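Local atomic coordinates of sister chromatid cohesion protein (Chaetomium thermophilum, PDB entry 5T8V), a protein that probably acts as a cohesin loader that binds chromatin and helps place cohesin rings on it, represented here by its C-terminal HEAT-repeat part. Residues 1056-1060 with 1124-1128; 1068-1072 with 1129-1133; 1076-1080 with 1143-1147. All coordinates share one frame. Numbering follows the deposited sequence.

Interaction 1. Residues 1056-1060 with 1124-1128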
ATOM      1  N   PHE A1056      52.496  32.150  10.062  1.00 54.27           N
ATOM      2  CA  PHE A1056      51.500  31.376   9.326  1.00 52.90           C
ATOM      3  C   PHE A1056      52.119  30.729   8.092  1.00 55.22           C
ATOM      4  O   PHE A1056      51.940  29.528   7.850  1.00 55.21           O
ATOM      5  CB  PHE A1056      50.321  32.271   8.932  1.00 51.48           C
ATOM      6  CG  PHE A1056      49.400  32.627  10.076  1.00 49.64           C
ATOM      7  CD1 PHE A1056      49.645  32.181  11.368  1.00 48.90           C
ATOM      8  CD2 PHE A1056      48.273  33.402   9.851  1.00 49.12           C
ATOM      9  CE1 PHE A1056      48.790  32.509  12.404  1.00 47.40           C
ATOM     10  CE2 PHE A1056      47.416  33.733  10.886  1.00 47.61           C
ATOM     11  CZ  PHE A1056      47.675  33.285  12.162  1.00 46.72           C
ATOM     12  N   GLN A1057      52.852  31.510   7.295  1.00 59.00           N
ATOM     13  CA  GLN A1057      53.563  30.939   6.157  1.00 61.35           C
ATOM     14  C   GLN A1057      54.494  29.820   6.603  1.00 61.99           C
ATOM     15  O   GLN A1057      54.595  28.784   5.936  1.00 62.52           O
ATOM     16  CB  GLN A1057      54.350  32.026   5.424  1.00 64.01           C
ATOM     17  CG  GLN A1057      53.536  32.810   4.403  1.00 64.83           C
ATOM     18  CD  GLN A1057      53.153  31.977   3.194  1.00 64.20           C
ATOM     19  OE1 GLN A1057      53.337  30.760   3.178  1.00 63.41           O
ATOM     20  NE2 GLN A1057      52.620  32.634   2.170  1.00 65.79           N
ATOM     21  N   GLN A1058      55.184  30.011   7.730  1.00 59.96           N
ATOM     22  CA  GLN A1058      56.035  28.951   8.260  1.00 61.11           C
ATOM     23  C   GLN A1058      55.221  27.702   8.567  1.00 58.39           C
ATOM     24  O   GLN A1058      55.642  26.581   8.255  1.00 60.08           O
ATOM     25  CB  GLN A1058      56.756  29.445   9.515  1.00 61.68           C
ATOM     26  CG  GLN A1058      57.853  28.512  10.016  1.00 63.67           C
ATOM     27  CD  GLN A1058      58.969  28.305   9.005  1.00 67.28           C
ATOM     28  OE1 GLN A1058      59.511  27.206   8.887  1.00 67.66           O
ATOM     29  NE2 GLN A1058      59.325  29.359   8.278  1.00 70.10           N
ATOM     30  N   VAL A1059      54.045  27.876   9.172  1.00 39.24           N
ATOM     31  CA  VAL A1059      53.174  26.745   9.482  1.00 38.09           C
ATOM     32  C   VAL A1059      52.832  25.983   8.210  1.00 38.40           C
ATOM     33  O   VAL A1059      53.060  24.770   8.104  1.00 38.75           O
ATOM     34  CB  VAL A1059      51.905  27.231  10.204  1.00 36.67           C
ATOM     35  CG1 VAL A1059      50.809  26.171  10.177  1.00 35.72           C
ATOM     36  CG2 VAL A1059      52.226  27.611  11.638  1.00 36.42           C
ATOM     37  N   PHE A1060      52.272  26.686   7.222  1.00 46.43           N
ATOM     38  CA  PHE A1060      51.862  26.021   5.991  1.00 46.05           C
ATOM     39  C   PHE A1060      53.043  25.373   5.280  1.00 49.73           C
ATOM     40  O   PHE A1060      52.884  24.325   4.645  1.00 50.73           O
ATOM     41  CB  PHE A1060      51.162  27.018   5.068  1.00 44.24           C
ATOM     42  CG  PHE A1060      49.823  27.478   5.578  1.00 40.99           C
ATOM     43  CD1 PHE A1060      48.853  26.560   5.942  1.00 39.14           C
ATOM     44  CD2 PHE A1060      49.541  28.828   5.701  1.00 40.65           C
ATOM     45  CE1 PHE A1060      47.624  26.979   6.412  1.00 37.33           C
ATOM     46  CE2 PHE A1060      48.314  29.253   6.173  1.00 37.12           C
ATOM     47  CZ  PHE A1060      47.354  28.328   6.528  1.00 36.69           C
ATOM     48  N   ARG A1124      47.194  35.803   0.205  1.00 56.99           N
ATOM     49  CA  ARG A1124      48.483  35.240   0.598  1.00 57.00           C
ATOM     50  C   ARG A1124      48.394  33.732   0.811  1.00 54.47           C
ATOM     51  O   ARG A1124      49.288  32.988   0.391  1.00 54.69           O
ATOM     52  CB  ARG A1124      49.006  35.921   1.860  1.00 58.04           C
ATOM     53  CG  ARG A1124      50.249  35.243   2.460  1.00 58.87           C
ATOM     54  CD  ARG A1124      51.408  36.201   2.608  1.00 61.41           C
ATOM     55  NE  ARG A1124      51.016  37.431   3.285  1.00 62.46           N
ATOM     56  CZ  ARG A1124      51.793  38.502   3.398  1.00 66.14           C
ATOM     57  NH1 ARG A1124      53.015  38.504   2.877  1.00 68.73           N
ATOM     58  NH2 ARG A1124      51.345  39.576   4.031  1.00 66.88           N
ATOM     59  N   PHE A1125      47.331  33.259   1.461  1.00 57.34           N
ATOM     60  CA  PHE A1125      47.253  31.864   1.881  1.00 55.65           C
ATOM     61  C   PHE A1125      46.344  31.007   1.005  1.00 55.34           C
ATOM     62  O   PHE A1125      46.161  29.820   1.304  1.00 54.45           O
ATOM     63  CB  PHE A1125      46.783  31.792   3.336  1.00 53.54           C
ATOM     64  CG  PHE A1125      47.668  32.541   4.292  1.00 53.78           C
ATOM     65  CD1 PHE A1125      48.949  32.091   4.569  1.00 54.38           C
ATOM     66  CD2 PHE A1125      47.219  33.695   4.914  1.00 53.62           C
ATOM     67  CE1 PHE A1125      49.766  32.778   5.446  1.00 54.73           C
ATOM     68  CE2 PHE A1125      48.032  34.384   5.791  1.00 54.04           C
ATOM     69  CZ  PHE A1125      49.308  33.926   6.058  1.00 54.62           C
ATOM     70  N   LEU A1126      45.787  31.563  -0.073  1.00 48.54           N
ATOM     71  CA  LEU A1126      44.860  30.799  -0.903  1.00 47.94           C
ATOM     72  C   LEU A1126      45.494  29.501  -1.391  1.00 47.66           C
ATOM     73  O   LEU A1126      44.886  28.428  -1.300  1.00 46.13           O
ATOM     74  CB  LEU A1126      44.397  31.642  -2.092  1.00 49.54           C
ATOM     75  CG  LEU A1126      43.396  30.958  -3.029  1.00 48.73           C
ATOM     76  CD1 LEU A1126      42.085  30.672  -2.310  1.00 47.12           C
ATOM     77  CD2 LEU A1126      43.154  31.803  -4.265  1.00 49.95           C
ATOM     78  N   LYS A1127      46.718  29.579  -1.920  1.00 57.43           N
ATOM     79  CA  LYS A1127      47.369  28.386  -2.452  1.00 58.29           C
ATOM     80  C   LYS A1127      47.491  27.301  -1.389  1.00 56.23           C
ATOM     81  O   LYS A1127      47.205  26.126  -1.650  1.00 55.22           O
ATOM     82  CB  LYS A1127      48.745  28.747  -3.008  1.00 61.67           C
ATOM     83  CG  LYS A1127      48.703  29.733  -4.167  1.00 64.98           C
ATOM     84  CD  LYS A1127      50.102  30.095  -4.643  1.00 68.84           C
ATOM     85  CE  LYS A1127      50.062  31.042  -5.833  1.00 70.49           C
ATOM     86  NZ  LYS A1127      51.430  31.414  -6.301  1.00 73.00           N
ATOM     87  N   ASP A1128      47.906  27.677  -0.178  1.00 56.62           N
ATOM     88  CA  ASP A1128      48.100  26.693   0.881  1.00 54.84           C
ATOM     89  C   ASP A1128      46.775  26.074   1.309  1.00 52.40           C
ATOM     90  O   ASP A1128      46.661  24.846   1.427  1.00 51.65           O
ATOM     91  CB  ASP A1128      48.800  27.342   2.074  1.00 54.99           C
ATOM     92  CG  ASP A1128      50.137  27.948   1.704  1.00 57.97           C
ATOM     93  OD1 ASP A1128      51.146  27.213   1.725  1.00 59.27           O
ATOM     94  OD2 ASP A1128      50.177  29.156   1.387  1.00 59.35           O
TER
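Helix segments 1056-1060 and 1124-1128 run almost parallel, their axes 10.8 Å apart at closest and 11° off a common direction, and side chains fill the gap. Start at Phe1056: its CA-CB bond heads for the other helix and CB lies 3.5 Å from CZ of Phe1125, but the ring then turns off and presents its edge to the face of Phe1125 in an offset edge-to-face pair, centroids 6.0 Å apart and planes at 60°. Beyond that ring lies Val1071 of helix 1065-1086. Gln1057 bends its m,m side chain over the more open flank, with CG 3.9 Å from CE1 of Phe1125 and NE2 3.5 Å from CG of Arg1124; Arg1124 also makes a cation-pi contact with Tyr1053. One turn on, Phe1060 brings CE2 to 3.3 Å from CD1 of Phe1125 at an oblique ring angle, while CB of Asp1128 sits over its face as a CH-pi contact, 4.0 Å from the centroid. Asp1128 OD1 also reaches 3.3 Å from CB of Phe1060. Phe1125 thus meets both phenylalanines of the facing helix and completes a three-ring aromatic cluster. Same-direction packing of helices from neighbouring hairpins around such an apolar core is characteristic of a HEAT-repeat solenoid, the fold of this cohesin loader.

Interaction 2. Residues 1068-1072 with 1129-1133; sequences ETMVL and ITRIA
Leu1072, Ile1132 and Glu1068 carry most of this buried contact between two helical segments, 1068-1072 and 1129-1133. Build both as α-helix, with Leu1072 N bonded to Glu1068 O and Ala1133 N to Ile1129 O, each at 2.9 Å. Set the short axes 12.4 Å apart at closest with a signed crossing angle of -114°, so that the CA atoms of Leu1072 and Ile1129 lie 8.0 Å apart and those of Glu1068 and Ile1132 9.4 Å. At that separation side chains alone bridge the gap. Leu1072, rotamer mt, points at the other helix and divides its methyls: CD2 lies 3.9 Å from CG2 of Ile1129, and CD1 lies 4.0 Å from CD1 of Ile1132. Ile1132, also mt, extends its CD1 toward the first helix, where it comes 3.6 Å from OE1 of Glu1068. Glu1068 takes chi1 p and chi2 t, stretching its carboxylate across; OE1 stands 3.9 Å from NH2 of Arg1131, a long salt bridge that meets the guanidinium at its edge. Arg1131 starts sideways and curls back through chi3 p to get there. Phe1060 packs on Ile1132 from helix 1050-1062, and Leu1143 on Leu1072 from helix 1139-1154, so this steep crossing lies where successive helical hairpins of the HEAT-repeat array meet. Chemically, aliphatic packing does the main work, and the long ion pair beside it adds charge complementarity without the close, directional geometry of a hydrogen-bonded pair.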
ATOM      1  N   GLU A1068      48.659  23.735  11.799  1.00 53.94           N
ATOM      2  CA  GLU A1068      47.975  24.396  10.694  1.00 51.74           C
ATOM      3  C   GLU A1068      46.463  24.320  10.840  1.00 47.70           C
ATOM      4  O   GLU A1068      45.753  25.150  10.258  1.00 46.15           O
ATOM      5  CB  GLU A1068      48.415  23.803   9.348  1.00 53.45           C
ATOM      6  CG  GLU A1068      47.868  22.429   9.013  1.00 53.76           C
ATOM      7  CD  GLU A1068      48.492  21.853   7.750  1.00 54.80           C
ATOM      8  OE1 GLU A1068      49.356  22.528   7.151  1.00 55.55           O
ATOM      9  OE2 GLU A1068      48.123  20.727   7.355  1.00 54.69           O
ATOM     10  N   THR A1069      45.957  23.353  11.613  1.00 52.72           N
ATOM     11  CA  THR A1069      44.588  23.445  12.106  1.00 50.13           C
ATOM     12  C   THR A1069      44.426  24.670  12.995  1.00 49.34           C
ATOM     13  O   THR A1069      43.406  25.368  12.927  1.00 49.19           O
ATOM     14  CB  THR A1069      44.210  22.177  12.877  1.00 48.90           C
ATOM     15  OG1 THR A1069      44.326  21.035  12.019  1.00 49.16           O
ATOM     16  CG2 THR A1069      42.784  22.264  13.414  1.00 47.78           C
ATOM     17  N   MET A1070      45.428  24.951  13.834  1.00 44.18           N
ATOM     18  CA  MET A1070      45.380  26.152  14.666  1.00 43.15           C
ATOM     19  C   MET A1070      45.199  27.416  13.829  1.00 41.85           C
ATOM     20  O   MET A1070      44.558  28.371  14.281  1.00 40.80           O
ATOM     21  CB  MET A1070      46.649  26.254  15.511  1.00 44.64           C
ATOM     22  CG  MET A1070      46.837  25.117  16.513  1.00 44.65           C
ATOM     23  SD  MET A1070      45.579  25.078  17.805  1.00 43.07           S
ATOM     24  CE  MET A1070      44.369  23.953  17.108  1.00 42.08           C
ATOM     25  N   VAL A1071      45.752  27.444  12.617  1.00 39.04           N
ATOM     26  CA  VAL A1071      45.600  28.606  11.745  1.00 38.25           C
ATOM     27  C   VAL A1071      44.261  28.559  11.015  1.00 37.49           C
ATOM     28  O   VAL A1071      43.544  29.567  10.928  1.00 37.17           O
ATOM     29  CB  VAL A1071      46.778  28.678  10.755  1.00 39.27           C
ATOM     30  CG1 VAL A1071      46.656  29.901   9.850  1.00 40.04           C
ATOM     31  CG2 VAL A1071      48.109  28.693  11.500  1.00 39.72           C
ATOM     32  N   LEU A1072      43.906  27.389  10.477  1.00 38.90           N
ATOM     33  CA  LEU A1072      42.680  27.278   9.694  1.00 37.85           C
ATOM     34  C   LEU A1072      41.453  27.609  10.534  1.00 37.22           C
ATOM     35  O   LEU A1072      40.500  28.214  10.034  1.00 37.55           O
ATOM     36  CB  LEU A1072      42.556  25.873   9.104  1.00 36.01           C
ATOM     37  CG  LEU A1072      43.535  25.518   7.983  1.00 37.07           C
ATOM     38  CD1 LEU A1072      43.416  24.044   7.629  1.00 37.10           C
ATOM     39  CD2 LEU A1072      43.297  26.384   6.753  1.00 37.76           C
ATOM     40  N   ILE A1129      45.757  26.906   1.540  1.00 49.75           N
ATOM     41  CA  ILE A1129      44.473  26.366   1.979  1.00 48.30           C
ATOM     42  C   ILE A1129      43.906  25.441   0.912  1.00 48.36           C
ATOM     43  O   ILE A1129      43.338  24.385   1.219  1.00 48.24           O
ATOM     44  CB  ILE A1129      43.486  27.496   2.328  1.00 48.01           C
ATOM     45  CG1 ILE A1129      44.127  28.538   3.252  1.00 47.86           C
ATOM     46  CG2 ILE A1129      42.281  26.910   3.044  1.00 47.44           C
ATOM     47  CD1 ILE A1129      43.325  29.816   3.372  1.00 47.54           C
ATOM     48  N   THR A1130      44.061  25.816  -0.360  1.00 40.74           N
ATOM     49  CA  THR A1130      43.663  24.933  -1.452  1.00 41.05           C
ATOM     50  C   THR A1130      44.398  23.600  -1.363  1.00 41.52           C
ATOM     51  O   THR A1130      43.780  22.532  -1.435  1.00 41.02           O
ATOM     52  CB  THR A1130      43.936  25.608  -2.800  1.00 42.53           C
ATOM     53  OG1 THR A1130      43.159  26.808  -2.906  1.00 42.34           O
ATOM     54  CG2 THR A1130      43.583  24.677  -3.962  1.00 42.56           C
ATOM     55  N   ARG A1131      45.723  23.646  -1.206  1.00 47.97           N
ATOM     56  CA  ARG A1131      46.500  22.416  -1.080  1.00 49.38           C
ATOM     57  C   ARG A1131      45.932  21.519   0.011  1.00 48.88           C
ATOM     58  O   ARG A1131      45.700  20.325  -0.209  1.00 49.40           O
ATOM     59  CB  ARG A1131      47.965  22.746  -0.790  1.00 51.26           C
ATOM     60  CG  ARG A1131      48.854  21.516  -0.612  1.00 52.99           C
ATOM     61  CD  ARG A1131      50.252  21.890  -0.156  1.00 55.28           C
ATOM     62  NE  ARG A1131      50.234  22.664   1.083  1.00 55.63           N
ATOM     63  CZ  ARG A1131      49.996  22.153   2.288  1.00 55.44           C
ATOM     64  NH1 ARG A1131      49.743  20.856   2.430  1.00 55.38           N
ATOM     65  NH2 ARG A1131      50.003  22.940   3.355  1.00 54.39           N
ATOM     66  N   ILE A1132      45.703  22.078   1.201  1.00 43.29           N
ATOM     67  CA  ILE A1132      45.167  21.274   2.298  1.00 42.93           C
ATOM     68  C   ILE A1132      43.803  20.708   1.924  1.00 42.67           C
ATOM     69  O   ILE A1132      43.464  19.574   2.285  1.00 42.22           O
ATOM     70  CB  ILE A1132      45.101  22.109   3.591  1.00 41.66           C
ATOM     71  CG1 ILE A1132      46.513  22.494   4.042  1.00 43.43           C
ATOM     72  CG2 ILE A1132      44.390  21.332   4.700  1.00 39.64           C
ATOM     73  CD1 ILE A1132      46.550  23.493   5.182  1.00 43.20           C
ATOM     74  N   ALA A1133      43.001  21.483   1.189  1.00 59.26           N
ATOM     75  CA  ALA A1133      41.643  21.051   0.878  1.00 57.57           C
ATOM     76  C   ALA A1133      41.619  19.919  -0.142  1.00 59.77           C
ATOM     77  O   ALA A1133      40.709  19.082  -0.111  1.00 58.42           O
ATOM     78  CB  ALA A1133      40.823  22.235   0.366  1.00 56.49           C
TER

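Interaction 3. Residues 1076-1080 with 1143-1147; sequences KEFLF and LAVEV
Segments 1076-1080 and 1143-1147 are α-helical, crossing at 27° with axes 10.6 Å apart at closest; the CA atoms of Lys1076 and Val1147 are 5.4 Å apart. Lys1076 is extended through chi1 and chi2 (both t), then swings at chi3 (114°), laying its chain along the other helix: CD is 3.5 Å from CD1 of Leu1143 (chi1 t, chi2 p) and CB 3.9 Å from CG2 of Val1147. Such near-parallel packing is what a HEAT-repeat solenoid shows between equivalent helices of adjacent hairpins, here helices 1065-1086 and 1139-1154. Glu1146, tt, stretches toward Lys1076, yet its OE2 stays 4.1 Å from NZ of Lys1076, beyond a salt bridge. Leu1079, mt, places CD1 3.7 Å from CG1 of Val1147 (chi1 t). Phe1080, chi1 -87° and chi2 44°, turns its ring edge to the Glu1146 backbone, with CE1 3.7 Å from O of Glu1146 and CZ 3.9 Å from its CG.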
ATOM      1  N   LYS A1076      38.849  30.550   9.857  1.00 43.12           N
ATOM      2  CA  LYS A1076      37.448  30.172   9.706  1.00 44.13           C
ATOM      3  C   LYS A1076      36.550  31.060  10.554  1.00 45.16           C
ATOM      4  O   LYS A1076      35.517  31.547  10.080  1.00 46.24           O
ATOM      5  CB  LYS A1076      37.260  28.700  10.080  1.00 43.82           C
ATOM      6  CG  LYS A1076      35.835  28.187   9.906  1.00 44.36           C
ATOM      7  CD  LYS A1076      35.732  26.723  10.288  1.00 44.84           C
ATOM      8  CE  LYS A1076      34.857  26.518  11.513  1.00 46.51           C
ATOM      9  NZ  LYS A1076      35.049  25.170  12.123  1.00 46.74           N
ATOM     10  N   GLU A1077      36.921  31.280  11.818  1.00 47.11           N
ATOM     11  CA  GLU A1077      36.144  32.181  12.664  1.00 49.19           C
ATOM     12  C   GLU A1077      36.114  33.586  12.075  1.00 50.10           C
ATOM     13  O   GLU A1077      35.048  34.202  11.954  1.00 51.12           O
ATOM     14  CB  GLU A1077      36.721  32.202  14.079  1.00 50.20           C
ATOM     15  CG  GLU A1077      36.658  30.861  14.789  1.00 50.72           C
ATOM     16  CD  GLU A1077      35.245  30.326  14.885  1.00 51.84           C
ATOM     17  OE1 GLU A1077      34.329  31.125  15.174  1.00 52.77           O
ATOM     18  OE2 GLU A1077      35.050  29.113  14.656  1.00 51.39           O
ATOM     19  N   PHE A1078      37.283  34.103  11.693  1.00 40.49           N
ATOM     20  CA  PHE A1078      37.356  35.445  11.128  1.00 41.94           C
ATOM     21  C   PHE A1078      36.429  35.591   9.926  1.00 42.91           C
ATOM     22  O   PHE A1078      35.590  36.499   9.880  1.00 43.83           O
ATOM     23  CB  PHE A1078      38.800  35.764  10.738  1.00 41.49           C
ATOM     24  CG  PHE A1078      38.947  36.999   9.895  1.00 41.99           C
ATOM     25  CD1 PHE A1078      38.374  38.195  10.289  1.00 42.41           C
ATOM     26  CD2 PHE A1078      39.672  36.964   8.717  1.00 42.12           C
ATOM     27  CE1 PHE A1078      38.510  39.333   9.515  1.00 43.74           C
ATOM     28  CE2 PHE A1078      39.815  38.099   7.939  1.00 42.91           C
ATOM     29  CZ  PHE A1078      39.234  39.284   8.338  1.00 43.76           C
ATOM     30  N   LEU A1079      36.561  34.697   8.944  1.00 39.50           N
ATOM     31  CA  LEU A1079      35.770  34.821   7.722  1.00 40.66           C
ATOM     32  C   LEU A1079      34.283  34.611   7.993  1.00 41.83           C
ATOM     33  O   LEU A1079      33.437  35.326   7.439  1.00 43.28           O
ATOM     34  CB  LEU A1079      36.279  33.828   6.680  1.00 39.77           C
ATOM     35  CG  LEU A1079      37.696  34.132   6.188  1.00 40.21           C
ATOM     36  CD1 LEU A1079      38.335  32.907   5.561  1.00 39.12           C
ATOM     37  CD2 LEU A1079      37.674  35.287   5.200  1.00 42.43           C
ATOM     38  N   PHE A1080      33.942  33.639   8.841  1.00 49.62           N
ATOM     39  CA  PHE A1080      32.539  33.397   9.162  1.00 51.75           C
ATOM     40  C   PHE A1080      31.899  34.632   9.785  1.00 55.97           C
ATOM     41  O   PHE A1080      30.821  35.070   9.359  1.00 58.33           O
ATOM     42  CB  PHE A1080      32.420  32.192  10.093  1.00 49.80           C
ATOM     43  CG  PHE A1080      32.341  30.878   9.371  1.00 48.34           C
ATOM     44  CD1 PHE A1080      33.178  30.608   8.301  1.00 47.53           C
ATOM     45  CD2 PHE A1080      31.430  29.911   9.765  1.00 47.90           C
ATOM     46  CE1 PHE A1080      33.106  29.401   7.633  1.00 46.53           C
ATOM     47  CE2 PHE A1080      31.354  28.701   9.102  1.00 47.10           C
ATOM     48  CZ  PHE A1080      32.193  28.446   8.035  1.00 46.44           C
ATOM     49  N   LEU A1143      37.882  21.011   6.902  1.00 37.83           N
ATOM     50  CA  LEU A1143      38.086  22.336   7.475  1.00 37.29           C
ATOM     51  C   LEU A1143      38.622  23.294   6.422  1.00 37.58           C
ATOM     52  O   LEU A1143      38.135  24.426   6.284  1.00 37.66           O
ATOM     53  CB  LEU A1143      39.041  22.247   8.667  1.00 37.65           C
ATOM     54  CG  LEU A1143      39.364  23.556   9.392  1.00 38.14           C
ATOM     55  CD1 LEU A1143      38.115  24.177   9.986  1.00 37.58           C
ATOM     56  CD2 LEU A1143      40.406  23.319  10.474  1.00 38.46           C
ATOM     57  N   ALA A1144      39.619  22.850   5.651  1.00 47.19           N
ATOM     58  CA  ALA A1144      40.166  23.704   4.599  1.00 48.42           C
ATOM     59  C   ALA A1144      39.077  24.145   3.624  1.00 49.24           C
ATOM     60  O   ALA A1144      38.887  25.344   3.384  1.00 50.69           O
ATOM     61  CB  ALA A1144      41.288  22.974   3.862  1.00 49.55           C
ATOM     62  N   VAL A1145      38.347  23.186   3.047  1.00 43.99           N
ATOM     63  CA  VAL A1145      37.274  23.534   2.121  1.00 44.60           C
ATOM     64  C   VAL A1145      36.195  24.343   2.815  1.00 44.03           C
ATOM     65  O   VAL A1145      35.461  25.087   2.157  1.00 44.94           O
ATOM     66  CB  VAL A1145      36.665  22.270   1.473  1.00 45.07           C
ATOM     67  CG1 VAL A1145      36.086  21.367   2.522  1.00 45.08           C
ATOM     68  CG2 VAL A1145      35.598  22.644   0.451  1.00 45.60           C
ATOM     69  N   GLU A1146      36.061  24.204   4.133  1.00 45.42           N
ATOM     70  CA  GLU A1146      35.101  25.024   4.860  1.00 46.28           C
ATOM     71  C   GLU A1146      35.559  26.473   4.918  1.00 47.10           C
ATOM     72  O   GLU A1146      34.726  27.383   5.008  1.00 47.70           O
ATOM     73  CB  GLU A1146      34.893  24.465   6.267  1.00 46.87           C
ATOM     74  CG  GLU A1146      33.671  25.011   6.982  1.00 48.22           C
ATOM     75  CD  GLU A1146      33.391  24.285   8.282  1.00 49.36           C
ATOM     76  OE1 GLU A1146      34.113  23.312   8.586  1.00 48.99           O
ATOM     77  OE2 GLU A1146      32.452  24.687   9.000  1.00 50.86           O
ATOM     78  N   VAL A1147      36.871  26.705   4.866  1.00 47.07           N
ATOM     79  CA  VAL A1147      37.383  28.066   4.735  1.00 46.35           C
ATOM     80  C   VAL A1147      37.217  28.570   3.306  1.00 46.96           C
ATOM     81  O   VAL A1147      36.788  29.709   3.084  1.00 48.07           O
ATOM     82  CB  VAL A1147      38.852  28.120   5.193  1.00 45.84           C
ATOM     83  CG1 VAL A1147      39.496  29.458   4.828  1.00 46.75           C
ATOM     84  CG2 VAL A1147      38.940  27.889   6.692  1.00 44.68           C
TER

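Coming from the N terminus, the chain passes through helix 1050-1062, turns directly into helix 1065-1086, crosses a partly unmodelled linker and then forms helices 1115-1133 and 1139-1154. Interaction 1 closes a loop of 63 residues, interaction 2 one of 56 and interaction 3 one of 62. None nests inside another: every pair crosses, as expected when one hairpin lies against the next. Interactions 1 and 2 share helix 1115-1133 and touch, Phe1060 CZ lying 3.7 Å from Val1071 CG1. Interactions 2 and 3 share helix 1065-1086 and meet where Leu1072 packs on Leu1143 and Ile1132 on Ala1144. Interaction 1 ties the first helices of two successive pairs, interaction 3 the second helices, and interaction 2 links the two layers.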